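Local coordinates for transcriptional activator PlcR protein (Bacillus thuringiensis, PDB 3U3W) that activates transcription of virulence genes by binding DNA through a helix-turn-helix domain, in response to the quorum-sensing signal peptide PapR, at residues K12-V15 / T20-Q23; F63-I68 / R74-K79; D80-L85 / Q112-W117. All blocks are in the same frame, centred on the assembly; numbering follows the deposited sequence.

Contact 1 (K12-V15 / T20-Q23). With nucleotides of chain E.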
# COMPACT_ATOMS: atom_id res chain seq x y z
N LYS A 12 5.69 -25.31 7.51
CA LYS A 12 5.99 -24.40 8.61
C LYS A 12 4.75 -23.60 9.01
O LYS A 12 4.43 -23.49 10.19
CB LYS A 12 7.15 -23.48 8.21
CG LYS A 12 7.38 -22.26 9.10
CD LYS A 12 8.80 -21.71 8.88
CE LYS A 12 8.98 -20.30 9.45
NZ LYS A 12 8.43 -19.24 8.54
N ILE A 13 4.05 -23.05 8.02
CA ILE A 13 2.88 -22.22 8.28
C ILE A 13 1.65 -23.04 8.69
O ILE A 13 0.81 -22.58 9.46
CB ILE A 13 2.54 -21.31 7.06
CG1 ILE A 13 3.75 -20.47 6.67
CG2 ILE A 13 1.36 -20.41 7.37
CD1 ILE A 13 3.57 -19.69 5.41
N ARG A 14 1.55 -24.27 8.18
CA ARG A 14 0.47 -25.17 8.58
C ARG A 14 0.62 -25.60 10.04
O ARG A 14 -0.37 -25.67 10.76
CB ARG A 14 0.41 -26.43 7.70
CG ARG A 14 -0.51 -27.50 8.27
CD ARG A 14 -0.58 -28.76 7.42
NE ARG A 14 0.71 -29.43 7.27
CZ ARG A 14 1.30 -30.15 8.22
NH1 ARG A 14 2.48 -30.73 7.97
NH2 ARG A 14 0.73 -30.30 9.41
N VAL A 15 1.85 -25.90 10.46
CA VAL A 15 2.10 -26.28 11.85
C VAL A 15 1.83 -25.07 12.74
O VAL A 15 1.21 -25.18 13.80
CB VAL A 15 3.55 -26.78 12.06
CG1 VAL A 15 3.81 -27.07 13.54
CG2 VAL A 15 3.83 -28.01 11.22
N THR A 20 -3.48 -30.07 10.66
CA THR A 20 -2.77 -31.23 10.12
C THR A 20 -2.99 -31.28 8.62
O THR A 20 -3.80 -30.52 8.08
CB THR A 20 -3.28 -32.54 10.72
OG1 THR A 20 -4.66 -32.72 10.37
CG2 THR A 20 -3.14 -32.53 12.24
N GLN A 21 -2.27 -32.17 7.94
CA GLN A 21 -2.39 -32.30 6.50
C GLN A 21 -3.82 -32.58 6.07
O GLN A 21 -4.31 -32.00 5.10
CB GLN A 21 -1.45 -33.38 5.96
CG GLN A 21 0.02 -33.11 6.23
CD GLN A 21 0.94 -34.06 5.47
OE1 GLN A 21 0.56 -35.18 5.10
NE2 GLN A 21 2.17 -33.61 5.24
N LYS A 22 -4.49 -33.47 6.80
CA LYS A 22 -5.87 -33.80 6.52
C LYS A 22 -6.74 -32.54 6.58
O LYS A 22 -7.54 -32.28 5.67
CB LYS A 22 -6.40 -34.87 7.49
CG LYS A 22 -7.84 -35.31 7.21
CD LYS A 22 -7.98 -35.94 5.83
CE LYS A 22 -9.43 -35.95 5.34
NZ LYS A 22 -9.87 -34.64 4.76
N GLN A 23 -6.57 -31.76 7.65
CA GLN A 23 -7.36 -30.56 7.86
C GLN A 23 -7.15 -29.56 6.73
O GLN A 23 -8.10 -28.97 6.22
CB GLN A 23 -7.00 -29.90 9.18
CG GLN A 23 -7.48 -30.68 10.39
CD GLN A 23 -7.20 -29.95 11.69
OE1 GLN A 23 -6.16 -30.15 12.32
NE2 GLN A 23 -8.13 -29.08 12.10
P DT E 2 0.39 -34.46 10.37
OP1 DT E 2 0.96 -33.28 11.07
OP2 DT E 2 -0.74 -34.30 9.42
O5' DT E 2 1.58 -35.18 9.61
C5' DT E 2 1.39 -36.49 9.16
C4' DT E 2 2.70 -37.08 8.71
O4' DT E 2 2.48 -38.50 8.61
C3' DT E 2 3.13 -36.67 7.30
O3' DT E 2 4.49 -37.02 7.15
C2' DT E 2 2.23 -37.56 6.44
C1' DT E 2 2.23 -38.85 7.26
N1 DT E 2 0.96 -39.62 7.17
C2 DT E 2 1.07 -40.96 6.90
O2 DT E 2 2.13 -41.52 6.74
N3 DT E 2 -0.13 -41.62 6.82
C4 DT E 2 -1.39 -41.08 6.98
O4 DT E 2 -2.40 -41.76 6.89
C5 DT E 2 -1.43 -39.67 7.27
C7 DT E 2 -2.75 -38.98 7.46
C6 DT E 2 -0.26 -39.01 7.35
P DC E 1 -4.90 -37.21 11.13
OP1 DC E 1 -4.53 -35.88 10.61
OP2 DC E 1 -5.10 -38.33 10.17
O5' DC E 1 -3.88 -37.70 12.26
C5' DC E 1 -3.18 -36.79 13.12
C4' DC E 1 -1.70 -36.77 12.79
O4' DC E 1 -1.18 -38.13 12.73
C3' DC E 1 -1.35 -36.14 11.44
O3' DC E 1 -0.05 -35.54 11.49
C2' DC E 1 -1.41 -37.36 10.51
C1' DC E 1 -0.81 -38.45 11.40
N1 DC E 1 -1.26 -39.85 11.03
C2 DC E 1 -0.32 -40.82 10.60
O2 DC E 1 0.89 -40.53 10.54
N3 DC E 1 -0.75 -42.06 10.27
C4 DC E 1 -2.05 -42.35 10.33
N4 DC E 1 -2.42 -43.59 9.99
C5 DC E 1 -3.02 -41.39 10.75
C6 DC E 1 -2.59 -40.17 11.09
P DA E 3 5.25 -36.73 5.77
OP1 DA E 3 6.67 -36.39 6.09
OP2 DA E 3 4.42 -35.80 4.97
O5' DA E 3 5.30 -38.15 5.06
C5' DA E 3 5.90 -39.22 5.78
C4' DA E 3 6.00 -40.43 4.88
O4' DA E 3 4.71 -41.07 4.75
C3' DA E 3 6.45 -40.15 3.46
O3' DA E 3 7.28 -41.25 3.13
C2' DA E 3 5.16 -40.13 2.65
C1' DA E 3 4.30 -41.13 3.41
N9 DA E 3 2.85 -40.88 3.42
C8 DA E 3 2.19 -39.70 3.58
N7 DA E 3 0.88 -39.81 3.57
C5 DA E 3 0.66 -41.17 3.41
C6 DA E 3 -0.52 -41.95 3.33
N6 DA E 3 -1.76 -41.45 3.39
N1 DA E 3 -0.36 -43.27 3.15
C2 DA E 3 0.87 -43.79 3.08
N3 DA E 3 2.04 -43.16 3.16
C4 DA E 3 1.87 -41.84 3.32
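Gln21 CG sits 3.7 Å off the Arg14 guanidinium plane, over one face and nearer its margin than its middle. The two side chains cross obliquely, and the guanidinium and amide planes stand 84° apart, so this is an aliphatic chain lying on a flat cation and not a stack. Beside it the Arg14 shaft leans on the backbone, with CD 3.7 Å from Thr20 C. A bend at chi3 (61°) turns the guanidinium out of the line of the shaft. Arg14 NE forms a salt bridge with Glu38, while its NH2 donates to Leu19 O and makes a weak bond to OP1 of DT2 of chain E. These segments belong to the helix-turn-helix domain, and helix 21-25 sets its start against the DNA backbone. Thr20 is the N-cap and forms a capping box with Gln23, and its OG1 donates to OP1 of DC1 of chain E. Gln21 N points at OP2 of DT2 of chain E, 3.0 Å away and nearly straight at 166°. The Gln21 chain runs on extended beyond CG, which carries NE2 to within 3.2 Å of OP2 of DA3 of chain E; the same NE2 also bonds to Glu38, the residue that holds Arg14.

Contact 2 (F63-I68 / R74-K79)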
# COMPACT_ATOMS: atom_id res chain seq x y z
N PHE A 63 4.22 -17.41 -1.72
CA PHE A 63 4.70 -18.72 -2.12
C PHE A 63 5.55 -18.63 -3.38
O PHE A 63 6.47 -19.42 -3.59
CB PHE A 63 3.54 -19.69 -2.28
CG PHE A 63 2.78 -19.89 -1.01
CD1 PHE A 63 3.38 -20.49 0.07
CD2 PHE A 63 1.47 -19.45 -0.89
CE1 PHE A 63 2.69 -20.66 1.25
CE2 PHE A 63 0.78 -19.62 0.28
CZ PHE A 63 1.38 -20.22 1.35
N TYR A 64 5.27 -17.63 -4.21
CA TYR A 64 6.13 -17.40 -5.35
C TYR A 64 7.47 -16.80 -4.93
O TYR A 64 8.51 -17.22 -5.43
CB TYR A 64 5.42 -16.54 -6.39
CG TYR A 64 4.40 -17.33 -7.17
CD1 TYR A 64 4.75 -17.96 -8.36
CD2 TYR A 64 3.10 -17.47 -6.71
CE1 TYR A 64 3.82 -18.70 -9.08
CE2 TYR A 64 2.16 -18.20 -7.42
CZ TYR A 64 2.53 -18.81 -8.61
OH TYR A 64 1.61 -19.53 -9.31
N GLU A 65 7.45 -15.86 -3.99
CA GLU A 65 8.68 -15.24 -3.51
C GLU A 65 9.70 -16.29 -3.04
O GLU A 65 10.86 -16.27 -3.45
CB GLU A 65 8.40 -14.25 -2.39
CG GLU A 65 7.79 -12.95 -2.87
CD GLU A 65 7.33 -12.06 -1.73
OE1 GLU A 65 7.09 -12.58 -0.62
OE2 GLU A 65 7.22 -10.83 -1.94
N VAL A 66 9.25 -17.19 -2.18
CA VAL A 66 10.15 -18.18 -1.60
C VAL A 66 10.44 -19.34 -2.55
O VAL A 66 11.18 -20.26 -2.21
CB VAL A 66 9.61 -18.72 -0.29
CG1 VAL A 66 9.43 -17.57 0.69
CG2 VAL A 66 8.29 -19.43 -0.53
N LEU A 67 9.87 -19.28 -3.75
CA LEU A 67 9.98 -20.39 -4.69
C LEU A 67 11.42 -20.75 -5.10
O LEU A 67 11.76 -21.92 -5.17
CB LEU A 67 9.12 -20.12 -5.94
CG LEU A 67 8.92 -21.29 -6.90
CD1 LEU A 67 8.09 -22.38 -6.25
CD2 LEU A 67 8.27 -20.80 -8.18
N ILE A 68 12.25 -19.75 -5.36
CA ILE A 68 13.56 -20.01 -5.96
C ILE A 68 14.77 -19.62 -5.09
O ILE A 68 15.68 -20.43 -4.88
CB ILE A 68 13.70 -19.36 -7.37
CG1 ILE A 68 12.58 -19.85 -8.30
CG2 ILE A 68 15.09 -19.62 -7.96
CD1 ILE A 68 12.67 -19.30 -9.72
N ARG A 74 14.42 -11.88 5.36
CA ARG A 74 15.50 -10.96 5.68
C ARG A 74 15.72 -9.97 4.52
O ARG A 74 15.88 -8.76 4.73
CB ARG A 74 16.78 -11.73 6.02
CG ARG A 74 17.98 -10.84 6.33
CD ARG A 74 19.29 -11.63 6.40
NE ARG A 74 19.79 -12.06 5.09
CZ ARG A 74 20.53 -11.31 4.29
NH1 ARG A 74 20.86 -10.07 4.65
NH2 ARG A 74 20.95 -11.79 3.12
N LYS A 75 15.70 -10.47 3.29
CA LYS A 75 15.89 -9.59 2.14
C LYS A 75 14.82 -8.49 2.08
O LYS A 75 15.12 -7.34 1.77
CB LYS A 75 15.97 -10.40 0.84
CG LYS A 75 17.25 -11.24 0.75
CD LYS A 75 17.35 -12.01 -0.55
CE LYS A 75 18.54 -12.96 -0.54
NZ LYS A 75 18.45 -13.95 -1.66
N LYS A 76 13.59 -8.84 2.42
CA LYS A 76 12.51 -7.88 2.35
C LYS A 76 12.63 -6.77 3.41
O LYS A 76 12.36 -5.60 3.13
CB LYS A 76 11.16 -8.59 2.42
CG LYS A 76 10.96 -9.59 1.28
CD LYS A 76 9.52 -9.63 0.80
CE LYS A 76 8.57 -10.07 1.91
NZ LYS A 76 7.15 -10.05 1.45
N GLN A 77 13.06 -7.13 4.62
CA GLN A 77 13.33 -6.14 5.66
C GLN A 77 14.52 -5.26 5.29
O GLN A 77 14.57 -4.07 5.62
CB GLN A 77 13.60 -6.84 7.00
CG GLN A 77 12.59 -7.91 7.34
CD GLN A 77 12.98 -8.74 8.57
OE1 GLN A 77 12.61 -9.91 8.68
NE2 GLN A 77 13.72 -8.12 9.49
N PHE A 78 15.49 -5.85 4.60
CA PHE A 78 16.66 -5.12 4.15
C PHE A 78 16.20 -4.04 3.17
O PHE A 78 16.49 -2.86 3.34
CB PHE A 78 17.63 -6.07 3.48
CG PHE A 78 18.98 -5.47 3.20
CD1 PHE A 78 19.94 -5.38 4.20
CD2 PHE A 78 19.29 -5.00 1.93
CE1 PHE A 78 21.18 -4.83 3.93
CE2 PHE A 78 20.53 -4.45 1.66
CZ PHE A 78 21.48 -4.37 2.67
N LYS A 79 15.46 -4.46 2.15
CA LYS A 79 14.88 -3.57 1.15
C LYS A 79 14.07 -2.40 1.76
O LYS A 79 14.23 -1.25 1.36
CB LYS A 79 14.02 -4.40 0.19
CG LYS A 79 13.62 -3.66 -1.04
CD LYS A 79 12.86 -4.55 -1.99
CE LYS A 79 12.30 -3.72 -3.15
NZ LYS A 79 11.30 -4.46 -3.96
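The passage from the DNA-binding domain to the helical regulatory domain is bridged here by a single ion pair, Glu65 on helix 61-65 with Lys76 on helix 72-87. The backbones stay well apart, 10.2 Å between Glu65 CA and Lys76 CA, and the gap is spanned by the two long side chains, which meet at about a right angle. Glu65 has its CG anti to the carbonyl carbon and extends fully beyond it (chi2 172°), holding the carboxylate out toward the other helix. The lysine comes to it by a less direct path, bent at both chi2 and chi3, the latter at -61°. Its ammonium straddles the two carboxylate oxygens unequally: Lys76 NZ is 3.3 Å from Glu65 OE1, met on the syn side and 17° out of the carboxylate plane, and makes a weak, longer bond of 3.5 Å to Glu65 OE2. The bent lysine chain also brings Lys76 CD to 3.8 Å from Glu65 OE2. Earlier on helix 61-65, Phe63 packs on helices 4-16 and 46-56, while Tyr64 OH bonds to Tyr64 OH of the second subunit. Lys79, one turn on from Lys76, forms its own salt bridge with Asp150. Both partners of the Glu65–Lys76 pair are partly exposed, and one of the two bonds is weak, so solvent probably screens much of the attraction; the chemistry suggests a modest electrostatic tie between the domains, and between these two segments no other residues touch.

Contact 3 (D80-L85 / Q112-W117)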
# COMPACT_ATOMS: atom_id res chain seq x y z
N ASP A 80 13.22 -2.70 2.74
CA ASP A 80 12.44 -1.67 3.41
C ASP A 80 13.31 -0.71 4.22
O ASP A 80 12.95 0.46 4.38
CB ASP A 80 11.39 -2.29 4.35
CG ASP A 80 10.28 -3.00 3.59
OD1 ASP A 80 10.10 -2.74 2.37
OD2 ASP A 80 9.58 -3.82 4.23
N GLN A 81 14.43 -1.21 4.73
CA GLN A 81 15.36 -0.39 5.50
C GLN A 81 16.03 0.63 4.58
O GLN A 81 16.01 1.84 4.83
CB GLN A 81 16.41 -1.27 6.18
CG GLN A 81 16.25 -1.36 7.69
CD GLN A 81 16.75 -2.69 8.27
OE1 GLN A 81 17.35 -3.52 7.58
NE2 GLN A 81 16.49 -2.89 9.56
N VAL A 82 16.59 0.11 3.50
CA VAL A 82 17.26 0.92 2.51
C VAL A 82 16.29 2.01 2.03
O VAL A 82 16.64 3.20 1.98
CB VAL A 82 17.78 0.04 1.35
CG1 VAL A 82 18.24 0.89 0.17
CG2 VAL A 82 18.90 -0.87 1.84
N ILE A 83 15.07 1.59 1.71
CA ILE A 83 14.04 2.50 1.22
C ILE A 83 13.77 3.62 2.22
O ILE A 83 13.67 4.79 1.84
CB ILE A 83 12.77 1.75 0.81
CG1 ILE A 83 12.99 1.05 -0.53
CG2 ILE A 83 11.57 2.69 0.72
CD1 ILE A 83 11.90 0.09 -0.88
N MET A 84 13.66 3.28 3.49
CA MET A 84 13.44 4.28 4.52
C MET A 84 14.62 5.25 4.58
O MET A 84 14.43 6.46 4.56
CB MET A 84 13.22 3.61 5.88
CG MET A 84 13.08 4.59 7.03
SD MET A 84 11.89 5.89 6.66
CE MET A 84 10.37 4.92 6.49
N LEU A 85 15.83 4.71 4.65
CA LEU A 85 17.04 5.53 4.67
C LEU A 85 17.15 6.46 3.45
O LEU A 85 17.48 7.64 3.59
CB LEU A 85 18.29 4.63 4.76
CG LEU A 85 18.58 3.86 6.06
CD1 LEU A 85 19.64 2.79 5.83
CD2 LEU A 85 18.98 4.76 7.22
N GLN A 112 20.10 -8.41 -6.31
CA GLN A 112 21.40 -7.83 -6.64
C GLN A 112 21.21 -6.52 -7.40
O GLN A 112 21.91 -5.55 -7.15
CB GLN A 112 22.29 -8.81 -7.42
CG GLN A 112 22.67 -10.07 -6.63
CD GLN A 112 24.11 -10.08 -6.15
OE1 GLN A 112 24.40 -9.67 -5.02
NE2 GLN A 112 25.02 -10.57 -6.99
N GLN A 113 20.25 -6.50 -8.33
CA GLN A 113 19.96 -5.28 -9.07
C GLN A 113 19.51 -4.14 -8.17
O GLN A 113 19.91 -3.00 -8.35
CB GLN A 113 18.92 -5.54 -10.14
CG GLN A 113 18.80 -4.41 -11.12
CD GLN A 113 17.57 -4.54 -11.96
OE1 GLN A 113 16.48 -4.68 -11.43
NE2 GLN A 113 17.72 -4.50 -13.28
N PHE A 114 18.67 -4.47 -7.19
CA PHE A 114 18.23 -3.49 -6.21
C PHE A 114 19.42 -2.91 -5.42
O PHE A 114 19.54 -1.70 -5.25
CB PHE A 114 17.20 -4.11 -5.25
CG PHE A 114 16.91 -3.24 -4.07
CD1 PHE A 114 15.92 -2.27 -4.14
CD2 PHE A 114 17.66 -3.34 -2.92
CE1 PHE A 114 15.67 -1.45 -3.06
CE2 PHE A 114 17.42 -2.52 -1.83
CZ PHE A 114 16.42 -1.57 -1.90
N LEU A 115 20.31 -3.78 -4.95
CA LEU A 115 21.52 -3.33 -4.23
C LEU A 115 22.40 -2.39 -5.07
O LEU A 115 22.82 -1.33 -4.60
CB LEU A 115 22.34 -4.54 -3.78
CG LEU A 115 21.70 -5.59 -2.87
CD1 LEU A 115 22.60 -6.81 -2.81
CD2 LEU A 115 21.38 -5.04 -1.47
N GLN A 116 22.67 -2.80 -6.30
CA GLN A 116 23.50 -2.03 -7.22
C GLN A 116 22.90 -0.67 -7.55
O GLN A 116 23.59 0.35 -7.47
CB GLN A 116 23.77 -2.84 -8.50
CG GLN A 116 24.59 -4.10 -8.25
CD GLN A 116 25.16 -4.71 -9.52
OE1 GLN A 116 24.43 -5.25 -10.36
NE2 GLN A 116 26.48 -4.63 -9.67
N TRP A 117 21.61 -0.66 -7.92
CA TRP A 117 20.86 0.59 -8.10
C TRP A 117 21.09 1.50 -6.90
O TRP A 117 21.56 2.63 -7.06
CB TRP A 117 19.36 0.29 -8.36
CG TRP A 117 18.39 1.39 -8.02
CD1 TRP A 117 18.56 2.74 -8.21
CD2 TRP A 117 17.10 1.24 -7.41
NE1 TRP A 117 17.45 3.43 -7.76
CE2 TRP A 117 16.55 2.53 -7.26
CE3 TRP A 117 16.36 0.13 -6.97
CZ2 TRP A 117 15.30 2.74 -6.68
CZ3 TRP A 117 15.11 0.35 -6.41
CH2 TRP A 117 14.60 1.64 -6.27
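Val82 and Phe114 point at one another, each sending its side chain into the space between helices 72-87 and 109-125. The end of the phenyl ring does the touching: Val82 CG1 is 3.7 Å from Phe114 CZ and 4.0 Å from Phe114 CE2, and Val82 CB also comes to 3.9 Å from Phe114 CZ. The valine meets the ring obliquely. Both side chains share a first torsion of 169°. In Phe114 it sets CG anti to the backbone N and sends the ring out toward helix 72-87; in Val82 the same setting gives CG1 that position and leaves CG2 beside the backbone N, so CG1 is the branch brought against the ring. The second torsion of Phe114, 87°, stands the ring about perpendicular to the plane through its CA, CB and CG. A second partner reaches the ring from the next residue: Ile83 CG1 lies at the ring edge, near its plane, 4.5 Å from Phe114 CE1. These helices lie in the C-terminal domain of the RNPP family, which belongs to the tetratricopeptide-repeat clan and is built from packed antiparallel helix pairs. The backbones are 9.0 Å apart at Val82 CA and Leu115 CA. Around this pair the packing spreads in several directions, with Val82 also resting on Lys97 of helix 91-102 and Phe114 on Gln153 of helix 153-167. Trp117, one turn further along helix 109-125 from Phe114, touches the backbone of the bound peptide.

Overall arrangement
From the N terminus, contact 1 closes a short turn between helix 4-16 and helix 21-25, inside the helix-turn-helix domain. Contact 2 opens only after that, spanning the connection from helix 61-65 to helix 72-87 and joining the DNA-binding part to the helical C-terminal part. Contact 3 closes a longer excursion, through helix 91-102, from the later part of helix 72-87 to helix 109-125. The three are in series, so none nests in or crosses another. Contacts 2 and 3 share helix 72-87 and touch, through Phe78 against Leu115 and Lys79 against Phe114. Contacts 1 and 2 come within about 4 Å at their nearest atoms without touching, their centres about 22 Å apart.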